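Local coordinates for protein putative hydrolase (Shewanella frigidimarina, PDB 3LHO) that probably acts as an iron(II)-dependent dioxygenase that converts 2-oxoadipate to 2-hydroxyglutarate with loss of carbon dioxide, at residues 45-50 with 114-119; 51-56 with 96-101; 76-81 with 102-107. One frame throughout, in Å; residues are numbered along the deposited sequence. Where two conformers were deposited one is given.

Contact 1. Residues 45-50 with 114-119; sequences RTFNIA and GLIDQV. With SO4 (sulfate ion), chain C.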
loop_
_atom_site.group_PDB
_atom_site.type_symbol
_atom_site.label_atom_id
_atom_site.label_comp_id
_atom_site.label_asym_id
_atom_site.label_seq_id
_atom_site.Cartn_x
_atom_site.Cartn_y
_atom_site.Cartn_z
ATOM N N ARG A 45 2.418 0.458 -5.295
ATOM C CA ARG A 45 3.308 -0.508 -5.956
ATOM C C ARG A 45 3.360 -0.227 -7.441
ATOM O O ARG A 45 2.397 0.229 -8.000
ATOM C CB ARG A 45 2.715 -1.890 -5.813
ATOM C CG ARG A 45 2.666 -2.376 -4.369
ATOM C CD ARG A 45 2.104 -3.752 -4.321
ATOM N NE ARG A 45 2.376 -4.369 -3.032
ATOM C CZ ARG A 45 2.132 -5.634 -2.706
ATOM N NH1 ARG A 45 1.581 -6.463 -3.573
ATOM N NH2 ARG A 45 2.456 -6.073 -1.490
ATOM N N THR A 46 4.455 -0.571 -8.099
ATOM C CA THR A 46 4.513 -0.463 -9.568
ATOM C C THR A 46 5.689 -1.297 -10.053
ATOM O O THR A 46 6.259 -2.078 -9.253
ATOM C CB THR A 46 4.620 0.994 -10.046
ATOM O OG1 THR A 46 4.390 1.058 -11.473
ATOM C CG2 THR A 46 5.970 1.596 -9.699
ATOM N N PHE A 47 5.991 -1.209 -11.349
ATOM C CA PHE A 47 7.189 -1.850 -11.936
ATOM C C PHE A 47 8.205 -0.819 -12.370
ATOM O O PHE A 47 7.846 0.317 -12.648
ATOM C CB PHE A 47 6.786 -2.660 -13.169
ATOM C CG PHE A 47 5.730 -3.692 -12.906
ATOM C CD1 PHE A 47 6.030 -4.855 -12.274
ATOM C CD2 PHE A 47 4.428 -3.488 -13.318
ATOM C CE1 PHE A 47 5.064 -5.818 -12.042
ATOM C CE2 PHE A 47 3.467 -4.436 -13.086
ATOM C CZ PHE A 47 3.787 -5.600 -12.435
ATOM N N ASN A 48 9.483 -1.209 -12.486
ATOM C CA ASN A 48 10.516 -0.282 -12.956
ATOM C C ASN A 48 10.527 -0.093 -14.510
ATOM O O ASN A 48 11.564 -0.159 -15.189
ATOM C CB ASN A 48 11.881 -0.736 -12.425
ATOM C CG ASN A 48 12.346 -1.991 -13.108
ATOM O OD1 ASN A 48 11.529 -2.757 -13.662
ATOM N ND2 ASN A 48 13.641 -2.176 -13.154
ATOM N N ILE A 49 9.347 0.141 -15.068
ATOM C CA ILE A 49 9.160 0.374 -16.501
ATOM C C ILE A 49 8.879 1.904 -16.563
ATOM O O ILE A 49 8.016 2.411 -15.812
ATOM C CB ILE A 49 7.972 -0.463 -17.047
ATOM C CG1 ILE A 49 8.327 -1.966 -17.046
ATOM C CG2 ILE A 49 7.562 -0.008 -18.455
ATOM C CD1 ILE A 49 7.236 -2.921 -17.392
ATOM N N ALA A 50 9.636 2.620 -17.404
ATOM C CA ALA A 50 9.682 4.096 -17.421
ATOM C C ALA A 50 8.290 4.719 -17.363
ATOM O O ALA A 50 7.988 5.650 -16.574
ATOM C CB ALA A 50 10.455 4.594 -18.705
ATOM N N GLY A 114 3.890 -6.599 -21.460
ATOM C CA GLY A 114 2.666 -6.665 -22.211
ATOM C C GLY A 114 1.491 -5.981 -21.561
ATOM O O GLY A 114 0.614 -5.433 -22.255
ATOM N N LEU A 115 1.442 -6.017 -20.226
ATOM C CA LEU A 115 0.370 -5.329 -19.498
ATOM C C LEU A 115 0.609 -3.823 -19.525
ATOM O O LEU A 115 -0.297 -3.056 -19.764
ATOM C CB LEU A 115 0.314 -5.832 -18.047
ATOM C CG LEU A 115 0.240 -7.369 -17.808
ATOM C CD1 LEU A 115 0.111 -7.666 -16.332
ATOM C CD2 LEU A 115 -0.904 -8.031 -18.541
ATOM N N ILE A 116 1.839 -3.411 -19.266
ATOM C CA ILE A 116 2.144 -1.973 -19.183
ATOM C C ILE A 116 2.096 -1.296 -20.549
ATOM O O ILE A 116 1.799 -0.127 -20.631
ATOM C CB ILE A 116 3.470 -1.724 -18.482
ATOM C CG1 ILE A 116 3.437 -2.345 -17.057
ATOM C CG2 ILE A 116 3.793 -0.207 -18.424
ATOM C CD1 ILE A 116 2.298 -1.817 -16.206
ATOM N N ASP A 117 2.329 -2.053 -21.630
ATOM C CA ASP A 117 2.184 -1.524 -22.975
ATOM C C ASP A 117 0.773 -1.074 -23.147
ATOM O O ASP A 117 0.505 -0.204 -23.961
ATOM C CB ASP A 117 2.479 -2.567 -24.057
ATOM C CG ASP A 117 3.940 -2.811 -24.250
ATOM O OD1 ASP A 117 4.758 -2.073 -23.676
ATOM O OD2 ASP A 117 4.259 -3.798 -24.945
ATOM N N GLN A 118 -0.163 -1.636 -22.406
ATOM C CA GLN A 118 -1.571 -1.208 -22.595
ATOM C C GLN A 118 -1.972 0.071 -21.860
ATOM O O GLN A 118 -3.068 0.632 -22.116
ATOM C CB GLN A 118 -2.520 -2.337 -22.219
ATOM C CG GLN A 118 -2.392 -3.568 -23.110
ATOM C CD GLN A 118 -3.114 -4.783 -22.529
ATOM O OE1 GLN A 118 -4.341 -4.801 -22.439
ATOM N NE2 GLN A 118 -2.349 -5.817 -22.149
ATOM N N VAL A 119 -1.120 0.523 -20.945
ATOM C CA VAL A 119 -1.332 1.778 -20.222
ATOM C C VAL A 119 -1.113 2.981 -21.166
ATOM O O VAL A 119 -0.034 3.162 -21.726
ATOM C CB VAL A 119 -0.378 1.919 -19.029
ATOM C CG1 VAL A 119 -0.578 3.299 -18.332
ATOM C CG2 VAL A 119 -0.554 0.750 -18.027
HETATM S S SO4 C . 11.347 1.098 -20.262
HETATM O O1 SO4 C . 10.396 2.103 -20.731
HETATM O O2 SO4 C . 11.528 1.169 -18.805
HETATM O O3 SO4 C . 10.865 -0.222 -20.680
HETATM O O4 SO4 C . 12.650 1.394 -20.858
#

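Contact 2. Residues 51-56 with 96-101; sequences KVNLSV and ISELLV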
loop_
_atom_site.group_PDB
_atom_site.type_symbol
_atom_site.label_atom_id
_atom_site.label_comp_id
_atom_site.label_asym_id
_atom_site.label_seq_id
_atom_site.Cartn_x
_atom_site.Cartn_y
_atom_site.Cartn_z
ATOM N N LYS A 51 7.425 4.208 -18.192
ATOM C CA LYS A 51 6.075 4.766 -18.280
ATOM C C LYS A 51 5.356 4.873 -16.910
ATOM O O LYS A 51 4.494 5.759 -16.697
ATOM C CB LYS A 51 5.209 3.905 -19.197
ATOM C CG LYS A 51 3.942 4.653 -19.667
ATOM C CD LYS A 51 2.918 3.782 -20.454
ATOM C CE LYS A 51 3.457 3.176 -21.716
ATOM N NZ LYS A 51 2.417 2.333 -22.405
ATOM N N VAL A 52 5.667 3.964 -15.988
ATOM C CA VAL A 52 4.900 3.828 -14.737
ATOM C C VAL A 52 5.813 3.664 -13.525
ATOM O O VAL A 52 5.377 3.195 -12.502
ATOM C CB VAL A 52 3.901 2.611 -14.773
ATOM C CG1 VAL A 52 2.847 2.788 -15.830
ATOM C CG2 VAL A 52 4.598 1.297 -15.008
ATOM N N ASN A 53 7.053 4.113 -13.619
ATOM C CA ASN A 53 8.037 3.806 -12.576
ATOM C C ASN A 53 7.795 4.575 -11.260
ATOM O O ASN A 53 6.861 5.343 -11.148
ATOM C CB ASN A 53 9.461 3.953 -13.127
ATOM C CG ASN A 53 9.874 5.347 -13.354
ATOM O OD1 ASN A 53 9.275 6.299 -12.825
ATOM N ND2 ASN A 53 10.967 5.510 -14.100
ATOM N N LEU A 54 8.596 4.267 -10.255
ATOM C CA LEU A 54 8.465 4.877 -8.939
ATOM C C LEU A 54 8.279 6.430 -9.057
ATOM O O LEU A 54 7.349 6.992 -8.462
ATOM C CB LEU A 54 9.700 4.491 -8.088
ATOM C CG LEU A 54 9.524 4.529 -6.570
ATOM C CD1 LEU A 54 10.702 3.850 -5.917
ATOM C CD2 LEU A 54 9.372 5.981 -6.100
ATOM N N SER A 55 9.085 7.058 -9.919
ATOM C CA SER A 55 9.177 8.505 -10.034
ATOM C C SER A 55 7.866 9.029 -10.605
ATOM O O SER A 55 7.426 10.084 -10.217
ATOM C CB SER A 55 10.338 8.911 -10.914
ATOM O OG SER A 55 11.547 8.463 -10.267
ATOM N N VAL A 56 7.255 8.247 -11.487
ATOM C CA VAL A 56 5.967 8.684 -12.083
ATOM C C VAL A 56 4.838 8.759 -11.030
ATOM O O VAL A 56 4.005 9.726 -11.013
ATOM C CB VAL A 56 5.573 7.733 -13.193
ATOM C CG1 VAL A 56 4.179 8.053 -13.714
ATOM C CG2 VAL A 56 6.602 7.822 -14.326
ATOM N N ILE A 96 6.388 4.109 -1.605
ATOM C CA ILE A 96 6.219 3.692 -3.013
ATOM C C ILE A 96 7.333 2.733 -3.366
ATOM O O ILE A 96 8.529 3.022 -3.208
ATOM C CB ILE A 96 6.124 4.858 -4.027
ATOM C CG1 ILE A 96 5.159 5.959 -3.593
ATOM C CG2 ILE A 96 5.767 4.293 -5.445
ATOM C CD1 ILE A 96 5.140 7.198 -4.590
ATOM N N SER A 97 6.949 1.521 -3.780
ATOM C CA SER A 97 7.956 0.544 -4.196
ATOM C C SER A 97 7.775 0.198 -5.682
ATOM O O SER A 97 6.739 0.525 -6.290
ATOM C CB SER A 97 7.882 -0.700 -3.321
ATOM O OG SER A 97 6.671 -1.425 -3.504
ATOM N N GLU A 98 8.814 -0.359 -6.289
ATOM C CA GLU A 98 8.724 -0.845 -7.664
ATOM C C GLU A 98 9.474 -2.158 -7.783
ATOM O O GLU A 98 10.558 -2.277 -7.276
ATOM C CB GLU A 98 9.273 0.144 -8.705
ATOM C CG GLU A 98 10.720 0.417 -8.651
ATOM C CD GLU A 98 11.177 1.442 -9.688
ATOM O OE1 GLU A 98 10.367 2.105 -10.410
ATOM O OE2 GLU A 98 12.370 1.628 -9.735
ATOM N N LEU A 99 8.871 -3.099 -8.489
ATOM C CA LEU A 99 9.498 -4.382 -8.735
ATOM C C LEU A 99 10.566 -4.243 -9.815
ATOM O O LEU A 99 10.372 -3.591 -10.831
ATOM C CB LEU A 99 8.424 -5.400 -9.180
ATOM C CG LEU A 99 8.826 -6.892 -9.272
ATOM C CD1 LEU A 99 8.977 -7.517 -7.900
ATOM C CD2 LEU A 99 7.755 -7.642 -10.075
ATOM N N LEU A 100 11.706 -4.893 -9.609
ATOM C CA LEU A 100 12.760 -4.859 -10.606
ATOM C C LEU A 100 12.517 -5.992 -11.609
ATOM O O LEU A 100 12.851 -7.148 -11.367
ATOM C CB LEU A 100 14.107 -4.995 -9.894
ATOM C CG LEU A 100 14.372 -3.948 -8.799
ATOM C CD1 LEU A 100 15.679 -4.283 -8.109
ATOM C CD2 LEU A 100 14.468 -2.540 -9.420
ATOM N N VAL A 101 11.909 -5.645 -12.739
ATOM C CA VAL A 101 11.412 -6.637 -13.696
ATOM C C VAL A 101 12.504 -7.528 -14.280
ATOM O O VAL A 101 12.246 -8.690 -14.598
ATOM C CB VAL A 101 10.617 -5.957 -14.799
ATOM C CG1 VAL A 101 10.229 -6.959 -15.908
ATOM C CG2 VAL A 101 9.366 -5.305 -14.146
#

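Contact 3. Residues 76-81 with 102-107; sequences QKKLIA and EEFSPE. With SO4 (sulfate ion), chain D.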
loop_
_atom_site.group_PDB
_atom_site.type_symbol
_atom_site.label_atom_id
_atom_site.label_comp_id
_atom_site.label_asym_id
_atom_site.label_seq_id
_atom_site.Cartn_x
_atom_site.Cartn_y
_atom_site.Cartn_z
ATOM N N GLN A 76 15.326 -9.859 -1.432
ATOM C CA GLN A 76 14.584 -11.092 -1.612
ATOM C C GLN A 76 13.333 -10.890 -2.475
ATOM O O GLN A 76 12.999 -11.724 -3.306
ATOM C CB GLN A 76 14.186 -11.658 -0.242
ATOM C CG GLN A 76 13.271 -12.877 -0.315
ATOM C CD GLN A 76 13.531 -13.862 0.813
ATOM O OE1 GLN A 76 13.671 -13.472 1.977
ATOM N NE2 GLN A 76 13.606 -15.147 0.470
ATOM N N LYS A 77 12.653 -9.769 -2.281
ATOM C CA LYS A 77 11.428 -9.481 -3.028
ATOM C C LYS A 77 11.686 -8.769 -4.364
ATOM O O LYS A 77 10.732 -8.517 -5.120
ATOM C CB LYS A 77 10.489 -8.644 -2.163
ATOM C CG LYS A 77 9.707 -9.438 -1.092
ATOM C CD LYS A 77 9.009 -8.476 -0.144
ATOM C CE LYS A 77 8.105 -9.156 0.878
ATOM N NZ LYS A 77 7.855 -8.219 2.035
ATOM N N LYS A 78 12.950 -8.418 -4.616
ATOM C CA LYS A 78 13.399 -7.758 -5.862
ATOM C C LYS A 78 12.773 -6.374 -6.024
ATOM O O LYS A 78 12.183 -6.041 -7.054
ATOM C CB LYS A 78 13.139 -8.646 -7.095
ATOM C CG LYS A 78 13.698 -10.082 -6.987
ATOM C CD LYS A 78 15.148 -10.111 -6.588
ATOM C CE LYS A 78 15.641 -11.570 -6.413
ATOM N NZ LYS A 78 16.521 -11.768 -5.210
ATOM N N LEU A 79 12.862 -5.587 -4.965
ATOM C CA LEU A 79 12.164 -4.298 -4.902
ATOM C C LEU A 79 13.122 -3.177 -4.539
ATOM O O LEU A 79 14.063 -3.389 -3.757
ATOM C CB LEU A 79 11.120 -4.314 -3.788
ATOM C CG LEU A 79 9.902 -5.241 -3.832
ATOM C CD1 LEU A 79 8.977 -4.999 -2.617
ATOM C CD2 LEU A 79 9.139 -5.030 -5.148
ATOM N N ILE A 80 12.868 -2.002 -5.108
ATOM C CA ILE A 80 13.403 -0.795 -4.493
ATOM C C ILE A 80 12.238 0.084 -4.078
ATOM O O ILE A 80 11.107 -0.004 -4.593
ATOM C CB ILE A 80 14.426 -0.023 -5.362
ATOM C CG1 ILE A 80 13.791 0.456 -6.671
ATOM C CG2 ILE A 80 15.682 -0.895 -5.595
ATOM C CD1 ILE A 80 14.522 1.666 -7.298
ATOM N N ALA A 81 12.483 0.917 -3.081
ATOM C CA ALA A 81 11.378 1.774 -2.648
ATOM C C ALA A 81 11.921 3.069 -2.083
ATOM O O ALA A 81 13.142 3.211 -1.774
ATOM C CB ALA A 81 10.505 1.050 -1.597
ATOM N N GLU A 102 13.728 -7.004 -14.352
ATOM C CA GLU A 102 14.850 -7.747 -14.893
ATOM C C GLU A 102 15.254 -8.931 -14.026
ATOM O O GLU A 102 16.041 -9.740 -14.458
ATOM C CB GLU A 102 16.090 -6.846 -15.064
ATOM C CG GLU A 102 15.879 -5.693 -16.035
ATOM C CD GLU A 102 15.094 -4.527 -15.446
ATOM O OE1 GLU A 102 14.870 -4.480 -14.171
ATOM O OE2 GLU A 102 14.659 -3.694 -16.307
ATOM N N GLU A 103 14.761 -9.019 -12.802
ATOM C CA GLU A 103 15.182 -10.114 -11.928
ATOM C C GLU A 103 14.350 -11.383 -12.189
ATOM O O GLU A 103 14.563 -12.366 -11.534
ATOM C CB GLU A 103 15.078 -9.712 -10.452
ATOM C CG GLU A 103 15.888 -8.456 -10.092
ATOM C CD GLU A 103 17.379 -8.723 -10.018
ATOM O OE1 GLU A 103 17.756 -9.872 -10.210
ATOM O OE2 GLU A 103 18.164 -7.791 -9.750
ATOM N N PHE A 104 13.373 -11.336 -13.106
ATOM C CA PHE A 104 12.429 -12.436 -13.278
ATOM C C PHE A 104 12.688 -13.142 -14.576
ATOM O O PHE A 104 13.444 -12.641 -15.396
ATOM C CB PHE A 104 10.967 -11.895 -13.126
ATOM C CG PHE A 104 10.723 -11.417 -11.767
ATOM C CD1 PHE A 104 10.419 -12.327 -10.749
ATOM C CD2 PHE A 104 10.997 -10.095 -11.430
ATOM C CE1 PHE A 104 10.298 -11.912 -9.438
ATOM C CE2 PHE A 104 10.885 -9.672 -10.103
ATOM C CZ PHE A 104 10.529 -10.573 -9.110
ATOM N N SER A 105 12.074 -14.313 -14.767
ATOM C CA SER A 105 12.194 -15.076 -16.023
ATOM C C SER A 105 11.851 -14.221 -17.250
ATOM O O SER A 105 11.008 -13.319 -17.162
ATOM C CB SER A 105 11.292 -16.337 -16.008
ATOM O OG SER A 105 9.890 -16.040 -16.221
ATOM N N PRO A 106 12.511 -14.485 -18.392
ATOM C CA PRO A 106 12.155 -13.804 -19.654
ATOM C C PRO A 106 10.632 -13.816 -19.948
ATOM O O PRO A 106 10.077 -12.848 -20.445
ATOM C CB PRO A 106 12.929 -14.607 -20.707
ATOM C CG PRO A 106 14.186 -15.125 -19.922
ATOM C CD PRO A 106 13.703 -15.368 -18.537
ATOM N N GLU A 107 9.978 -14.918 -19.614
ATOM C CA GLU A 107 8.556 -15.082 -19.825
ATOM C C GLU A 107 7.741 -14.155 -18.926
ATOM O O GLU A 107 6.791 -13.505 -19.376
ATOM C CB GLU A 107 8.174 -16.565 -19.622
ATOM C CG GLU A 107 8.848 -17.501 -20.682
ATOM C CD GLU A 107 10.269 -18.019 -20.305
ATOM O OE1 GLU A 107 10.844 -17.585 -19.294
ATOM O OE2 GLU A 107 10.815 -18.864 -21.045
HETATM S S SO4 D . 15.755 -8.093 2.231
HETATM O O1 SO4 D . 14.830 -7.189 2.907
HETATM O O2 SO4 D . 16.421 -8.925 3.228
HETATM O O3 SO4 D . 15.011 -8.948 1.307
HETATM O O4 SO4 D . 16.755 -7.296 1.520
#

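Contact 1. Residues 45-50 with 114-119
Next to the packing of Ile49 on Ile116, the backbone N of Ala50 donates a nearly straight hydrogen bond (163°) to O2 of a sulfate ion, 2.8 Å away. The sulfate probably came from the crystallisation liquor, and the contact between residues 45-50 and 114-119 is itself apolar. Ile116 is its centre, presenting different branches to two partners. Its CG2 lies 3.8 Å from CG2 of Ile49, while its CG1 is 3.9 Å from CD1 of Ile49, so both arms of Ile49 rest on the one side chain. With an alanine here, the CG2 and CD1 arms would be missing and the CG1 and CG2 flank of Ile116 would probably lose its cover. Phe47 offers the edge of its ring: CD2 stands 4.0 Å from Ile116 CD1, which lies close to the ring plane. Phe47 CG is set beside the backbone N (chi1 -56°), which directs the ring at the helix. A type I turn runs from Ile116 to Val119, and Gln118 NE2 folds back to Gly114 O at 3.0 Å, meeting it from above the carbonyl plane. Lys51 holds the carbonyls of both Ile116 and Val119. With Ile112 also against Phe47 and Ile49, this is helix-on-sheet packing, joining the end of strand 39-47 and the loop after it to the C-terminal part of helix 106-116.

Contact 2. Residues 51-56 with 96-101
Glu98 carries its CG in the crowded position between backbone N and carbonyl carbon (chi1 66°), and the rest of its chain runs out straight to reach the start of helix 54-62. Leu54, with CG turned anti to its own N (chi1 -156°), lays its isobutyl group on the strand at Ile96. Leu54 thereby makes a polar link, to Glu98, and an apolar one, to Ile96, between residues 51-56 and 96-101. In the polar one, Leu54 N donates to Glu98 OE1 at 2.8 Å, an almost linear bond that meets the oxygen from above the carboxylate plane, 38° out of it. The same oxygen is hemmed in by carbon: Leu54 CB and Asn53 CB are each 3.4 Å from OE1, which leaves the carboxylate seated against the bend of the chain as well as bonded to it. Because the acceptor lies at the N-terminal end of a helix, that helix end, together with the N-H of Leu54, would probably favour the negative form of this buried side chain. Next along the strand face, Leu54 CG rests 3.9 Å from Ile96 CG2, the two side chains slanting across each other. Leu54 CD1 reaches over the backbone to within 3.6 Å of Ile96 O. Asn53 OD1 takes Val56 N at 3.1 Å, nearly in line with the C=O bond, and more weakly Ser55 N. Asn53 thus caps the helix from within its own segment as the N-cap residue, while Glu98 accepts the N-H of the first helical residue, Leu54, and so ties the start of helix 54-62 to strand 93-99, an interior strand of the mixed sheet between 79-85 and 39-47.

Contact 3. Residues 76-81 with 102-107
Lys78 meets Phe104 first, its CB lying 3.8 Å from Phe104 CZ at the far end of the ring and reaching it obliquely. CG comes next and touches two residues: it meets Phe104 CZ again, and Lys78 CG lies 3.7 Å from Glu103 CB. Further out, CD lies 3.9 Å from Glu103 CG, so the lysine methylenes run over those of the glutamate at about a right angle. The bend at chi2 (-51°) lays CD against Glu103, and beyond it the end of the chain leads away from residues 102-107. Its NZ instead donates to the carbonyl of Glu75, just before its own segment, and remains 5.5 Å from Glu103 OE1, too far for a salt bridge, so any attraction is probably weak. Lys77 O lies at the edge of the Phe104 ring, a loose approach of 4.5 Å to CZ. In the same turn, Gln76 N and Glu75 N both bind a sulfate ion, with Gln76 N 2.9 Å from sulfate O3. Lys78 and Leu79 face Phe74 in a G1 beta bulge, and this bulged turn of the 67-74/79-85 hairpin packs at the surface on the 3-10 turn and Phe104 that lead into helix 106-116.

Overall arrangement
All three contacts lie on the same side of the chain's centre and reach one mixed sheet, in which strands 79-85, 93-99 and 39-47 are consecutive neighbours. Contacts 1 and 2 are buried; contact 3 lies at the surface. Contact 1 is purely apolar between its segments and contact 3 rests on lysine methylenes, whereas contact 2 adds a buried carboxylate to its packing. Contact 1 packs on the C-terminal part of helix 106-116, while contact 3 uses the turn just before its start, and Asn48 ND2 joins them through Glu102 OE1. Contacts 1 and 2 are linked by Thr46 OG1 to Val52 O, and contacts 2 and 3 by backbone bonds between neighbouring strands, such as Leu100 N to Lys78 O.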